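Long-range contacts in inositol-1-monophosphatase (PDB 5ZHH), which probably hydrolyses inositol monophosphates to inositol and phosphate in a metal-dependent reaction: residues 64-69 against 78-83; 84-89 against 104-109. One frame throughout, in Å; residues are numbered along the deposited sequence.

Contact 1: 64-69 against 78-83; sequences QHSILA and QDNEYL
The ring of His65 lies over that of Tyr82 in an offset stack, centroids 4.3 Å apart and planes turned by 18°. The offset sets Tyr82 CB, rather than the ring centre, over the middle of the imidazole, a CH-pi contact of 3.5 Å from CB to the His65 centroid, while His65 NE2 sits 3.4 Å from Tyr82 CD2. In both residues CG is anti to the carbonyl carbon, so each ring leaves beside its own backbone N (chi1 -66° in His65, -61° in Tyr82). Next to them the parallel pairing of Ser66 with Leu83 begins, with Ser66 N bonded to Tyr82 O at 3.0 Å. Two carboxamides grip the 64-69 backbone. Asn80 ND2 donates in the carbonyl plane to Gln64 O (3.0 Å) and more weakly to Ser66 OG, which also bonds Asn77 O; Gln78, bent at chi2, reaches Ile67 O with NE2 from above the carbonyl plane (3.3 Å), and the same nitrogen bonds Gly76 O. Behind them, Asn80 OD1 accepts from Tyr82 N at 2.8 Å, an Asx turn that fixes the amide and the start of strand 82-90 together. Phe62 and Trp84 also meet the histidine ring, and Trp84 NE1 bonds His65 ND1. With ND1 serving as acceptor, this histidine is probably neutral and protonated on NE2, a flat aromatic surface just ahead of strand 66-69.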
# COMPACT_ATOMS: atom_id res chain seq x y z
N GLN A 64 -27.85 -8.19 22.74
CA GLN A 64 -27.89 -8.78 24.07
C GLN A 64 -26.52 -8.93 24.72
O GLN A 64 -26.44 -9.35 25.88
CB GLN A 64 -28.60 -10.14 24.03
CG GLN A 64 -30.13 -10.06 24.13
CD GLN A 64 -30.75 -9.15 23.10
OE1 GLN A 64 -30.68 -9.42 21.90
NE2 GLN A 64 -31.36 -8.06 23.55
N HIS A 65 -25.44 -8.62 24.00
CA HIS A 65 -24.11 -8.73 24.58
C HIS A 65 -23.80 -7.50 25.44
O HIS A 65 -24.37 -6.43 25.26
CB HIS A 65 -23.05 -8.87 23.49
CG HIS A 65 -23.14 -10.15 22.71
ND1 HIS A 65 -22.15 -10.57 21.86
CD2 HIS A 65 -24.11 -11.10 22.65
CE1 HIS A 65 -22.49 -11.72 21.31
NE2 HIS A 65 -23.68 -12.06 21.78
N SER A 66 -22.86 -7.67 26.36
CA SER A 66 -22.39 -6.58 27.21
C SER A 66 -21.06 -6.06 26.69
O SER A 66 -20.31 -6.76 26.01
CB SER A 66 -22.25 -7.03 28.67
OG SER A 66 -23.51 -7.21 29.28
N ILE A 67 -20.77 -4.79 27.02
CA ILE A 67 -19.58 -4.10 26.54
C ILE A 67 -18.75 -3.62 27.73
O ILE A 67 -19.29 -3.11 28.71
CB ILE A 67 -19.94 -2.90 25.65
CG1 ILE A 67 -20.87 -3.32 24.51
CG2 ILE A 67 -18.67 -2.24 25.11
CD1 ILE A 67 -20.27 -4.35 23.60
N LEU A 68 -17.43 -3.81 27.64
CA LEU A 68 -16.46 -3.21 28.55
C LEU A 68 -15.54 -2.27 27.77
O LEU A 68 -14.90 -2.70 26.80
CB LEU A 68 -15.64 -4.26 29.29
CG LEU A 68 -14.66 -3.68 30.32
CD1 LEU A 68 -15.40 -2.98 31.45
CD2 LEU A 68 -13.76 -4.78 30.86
N ALA A 69 -15.45 -1.01 28.20
CA ALA A 69 -14.54 -0.06 27.57
C ALA A 69 -14.16 1.01 28.59
O ALA A 69 -14.89 1.26 29.56
CB ALA A 69 -15.15 0.58 26.32
N GLN A 78 -22.05 -7.00 33.74
CA GLN A 78 -20.69 -7.40 33.43
C GLN A 78 -20.42 -8.88 33.68
O GLN A 78 -19.34 -9.36 33.34
CB GLN A 78 -19.70 -6.53 34.21
CG GLN A 78 -19.77 -5.06 33.83
CD GLN A 78 -19.35 -4.80 32.40
OE1 GLN A 78 -18.18 -4.93 32.05
NE2 GLN A 78 -20.31 -4.44 31.55
N ASP A 79 -21.37 -9.61 34.27
CA ASP A 79 -21.29 -11.05 34.38
C ASP A 79 -21.99 -11.77 33.23
O ASP A 79 -22.15 -12.99 33.28
CB ASP A 79 -21.87 -11.52 35.72
CG ASP A 79 -23.25 -10.94 36.00
OD1 ASP A 79 -23.84 -10.33 35.08
OD2 ASP A 79 -23.74 -11.09 37.15
N ASN A 80 -22.41 -11.02 32.21
CA ASN A 80 -23.02 -11.59 31.01
C ASN A 80 -22.12 -12.66 30.42
O ASN A 80 -20.89 -12.59 30.50
CB ASN A 80 -23.28 -10.48 29.99
CG ASN A 80 -24.14 -10.92 28.80
OD1 ASN A 80 -23.99 -12.02 28.26
ND2 ASN A 80 -25.04 -10.04 28.39
N GLU A 81 -22.75 -13.67 29.80
CA GLU A 81 -21.98 -14.68 29.09
C GLU A 81 -21.08 -14.04 28.03
O GLU A 81 -19.94 -14.48 27.83
CB GLU A 81 -22.92 -15.70 28.45
CG GLU A 81 -22.22 -16.76 27.63
CD GLU A 81 -23.19 -17.73 26.97
OE1 GLU A 81 -24.39 -17.40 26.87
OE2 GLU A 81 -22.74 -18.82 26.58
N TYR A 82 -21.57 -13.00 27.36
CA TYR A 82 -20.83 -12.33 26.31
C TYR A 82 -20.45 -10.92 26.76
O TYR A 82 -21.33 -10.11 27.07
CB TYR A 82 -21.65 -12.27 25.02
CG TYR A 82 -22.00 -13.63 24.47
CD1 TYR A 82 -21.02 -14.45 23.93
CD2 TYR A 82 -23.31 -14.10 24.50
CE1 TYR A 82 -21.32 -15.70 23.43
CE2 TYR A 82 -23.62 -15.35 24.00
CZ TYR A 82 -22.63 -16.14 23.47
OH TYR A 82 -22.94 -17.39 22.97
N LEU A 83 -19.15 -10.65 26.79
CA LEU A 83 -18.64 -9.35 27.21
C LEU A 83 -17.54 -8.94 26.24
O LEU A 83 -16.51 -9.61 26.16
CB LEU A 83 -18.09 -9.40 28.65
CG LEU A 83 -17.53 -8.07 29.18
CD1 LEU A 83 -18.63 -7.02 29.22
CD2 LEU A 83 -16.90 -8.25 30.56

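Contact 2: 84-89 against 104-109; sequences WAIDPL and VSIGLL
Strands 84-87 and 104-109 run antiparallel at 168°, joined by four backbone bonds in two hydrogen-bonded pairs, Ala85 with Gly107 and Asp87 with Ser105. The shortest is Ala85 N to Gly107 O, 2.7 Å. Packing is tight on the face bearing Trp84, Ile86, Ile106 and Leu108, which helices 3-25 and 44-61 cover. There Leu108 CD1 stands over the five-membered ring of Trp84, 3.7 Å from its centroid and 6° off the normal, and Ile106 CG2 lies 3.7 Å from Trp84 CE3. Ile86 and Ile106 lie side by side, Ile86 CD1 pressed to 3.5 Å from Ile106 CG2, closer than usual van der Waals contact. An alanine in place of Trp84 would probably loosen this face, since Leu108 and Ile106 would lose the indole they lean on and His65 its N-H partner. The other face, under helix 213-225, is looser: Asp87 CB and Ser105 CB come no nearer than 4.1 Å, Gly107 has no side chain, and a water whose oxygen lies 2.9 Å from Ala85 O donates to it and accepts from Ser105 OG. Where the chain turns its corner, Asp87 OD1 accepts from Leu89 N, 3.0 Å, in an Asx turn within the Asp-Pro-Leu-Asp-Gly-Thr motif. Asp87 OD2 lies close to the carboxylates of Asp90 and Asp215, like charges that probably need cations to balance them, consistent with the metal site this motif contributes to in the family.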
# COMPACT_ATOMS: atom_id res chain seq x y z
N TRP A 84 -17.76 -7.84 25.53
CA TRP A 84 -16.79 -7.32 24.58
C TRP A 84 -15.86 -6.35 25.30
O TRP A 84 -16.32 -5.45 26.00
CB TRP A 84 -17.47 -6.61 23.41
CG TRP A 84 -18.22 -7.53 22.49
CD1 TRP A 84 -19.52 -7.90 22.60
CD2 TRP A 84 -17.71 -8.16 21.31
NE1 TRP A 84 -19.86 -8.74 21.57
CE2 TRP A 84 -18.77 -8.92 20.76
CE3 TRP A 84 -16.47 -8.18 20.66
CZ2 TRP A 84 -18.62 -9.69 19.60
CZ3 TRP A 84 -16.33 -8.94 19.51
CH2 TRP A 84 -17.40 -9.68 18.99
N ALA A 85 -14.56 -6.55 25.14
CA ALA A 85 -13.54 -5.69 25.72
C ALA A 85 -12.94 -4.87 24.58
O ALA A 85 -12.21 -5.41 23.74
CB ALA A 85 -12.47 -6.50 26.45
N ILE A 86 -13.27 -3.58 24.55
CA ILE A 86 -13.03 -2.70 23.40
C ILE A 86 -11.99 -1.65 23.78
O ILE A 86 -12.18 -0.92 24.76
CB ILE A 86 -14.32 -2.00 22.96
CG1 ILE A 86 -15.37 -3.00 22.51
CG2 ILE A 86 -14.02 -1.00 21.86
CD1 ILE A 86 -14.83 -4.08 21.66
N ASP A 87 -10.92 -1.54 22.99
CA ASP A 87 -10.09 -0.34 23.02
C ASP A 87 -10.21 0.36 21.68
O ASP A 87 -9.65 -0.13 20.68
CB ASP A 87 -8.62 -0.64 23.34
CG ASP A 87 -7.85 0.62 23.75
OD1 ASP A 87 -8.30 1.74 23.42
OD2 ASP A 87 -6.80 0.50 24.41
N PRO A 88 -10.91 1.50 21.60
CA PRO A 88 -11.05 2.18 20.30
C PRO A 88 -9.76 2.80 19.80
O PRO A 88 -9.68 3.15 18.62
CB PRO A 88 -12.11 3.26 20.59
CG PRO A 88 -11.96 3.53 22.06
CD PRO A 88 -11.61 2.20 22.69
N LEU A 89 -8.76 2.96 20.67
CA LEU A 89 -7.48 3.54 20.26
C LEU A 89 -6.45 3.15 21.33
O LEU A 89 -6.26 3.88 22.30
CB LEU A 89 -7.58 5.04 20.08
CG LEU A 89 -6.34 5.87 19.73
CD1 LEU A 89 -5.49 5.18 18.70
CD2 LEU A 89 -6.77 7.25 19.22
N VAL A 104 -6.86 -0.38 16.88
CA VAL A 104 -8.14 -0.69 17.49
C VAL A 104 -8.06 -2.14 17.95
O VAL A 104 -7.58 -3.00 17.21
CB VAL A 104 -9.30 -0.49 16.50
CG1 VAL A 104 -10.65 -0.72 17.17
CG2 VAL A 104 -9.23 0.89 15.88
N SER A 105 -8.50 -2.41 19.19
CA SER A 105 -8.49 -3.76 19.74
C SER A 105 -9.92 -4.12 20.13
O SER A 105 -10.55 -3.40 20.91
CB SER A 105 -7.56 -3.86 20.95
OG SER A 105 -7.52 -5.18 21.48
N ILE A 106 -10.43 -5.23 19.60
CA ILE A 106 -11.79 -5.69 19.84
C ILE A 106 -11.73 -7.15 20.25
O ILE A 106 -11.46 -8.02 19.41
CB ILE A 106 -12.69 -5.51 18.61
CG1 ILE A 106 -12.74 -4.03 18.21
CG2 ILE A 106 -14.08 -6.05 18.88
CD1 ILE A 106 -13.55 -3.77 16.96
N GLY A 107 -11.99 -7.43 21.52
CA GLY A 107 -11.95 -8.79 22.03
C GLY A 107 -13.27 -9.18 22.65
O GLY A 107 -14.00 -8.33 23.17
N LEU A 108 -13.59 -10.46 22.57
CA LEU A 108 -14.82 -10.98 23.16
C LEU A 108 -14.45 -11.99 24.23
O LEU A 108 -13.73 -12.96 23.96
CB LEU A 108 -15.72 -11.62 22.10
CG LEU A 108 -16.94 -12.36 22.69
CD1 LEU A 108 -17.84 -11.38 23.44
CD2 LEU A 108 -17.73 -13.09 21.60
N LEU A 109 -14.95 -11.76 25.44
CA LEU A 109 -14.87 -12.70 26.55
C LEU A 109 -16.16 -13.52 26.59
O LEU A 109 -17.26 -12.96 26.62
CB LEU A 109 -14.67 -11.98 27.88
CG LEU A 109 -13.43 -11.12 28.10
CD1 LEU A 109 -13.68 -10.10 29.20
CD2 LEU A 109 -12.22 -11.99 28.46
O HOH W 1 -9.43 -6.05 23.42

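Overall arrangement
After helices 3-25 and 44-61 the chain enters the larger mixed sheet at strand 66-69. Contact 1 closes the short excursion through strand 73-75, which pairs on the other side of 66-69, so that strand 82-90 returns parallel to 66-69. Contact 2 opens at the next residue and closes a second loop, holding helix 92-97, with the antiparallel strand 103-110. The two loops follow in series, neither nested nor crossed. Strand 82-90 joins them: Trp84 O probably accepts from Leu68 N (2.6 Å) and Leu83 O from Leu109 N (2.7 Å). Contact 1 thus lies toward the sheet's 73-75 edge, contact 2 nearer the chain's centre, between the N-terminal helices and helix 213-225.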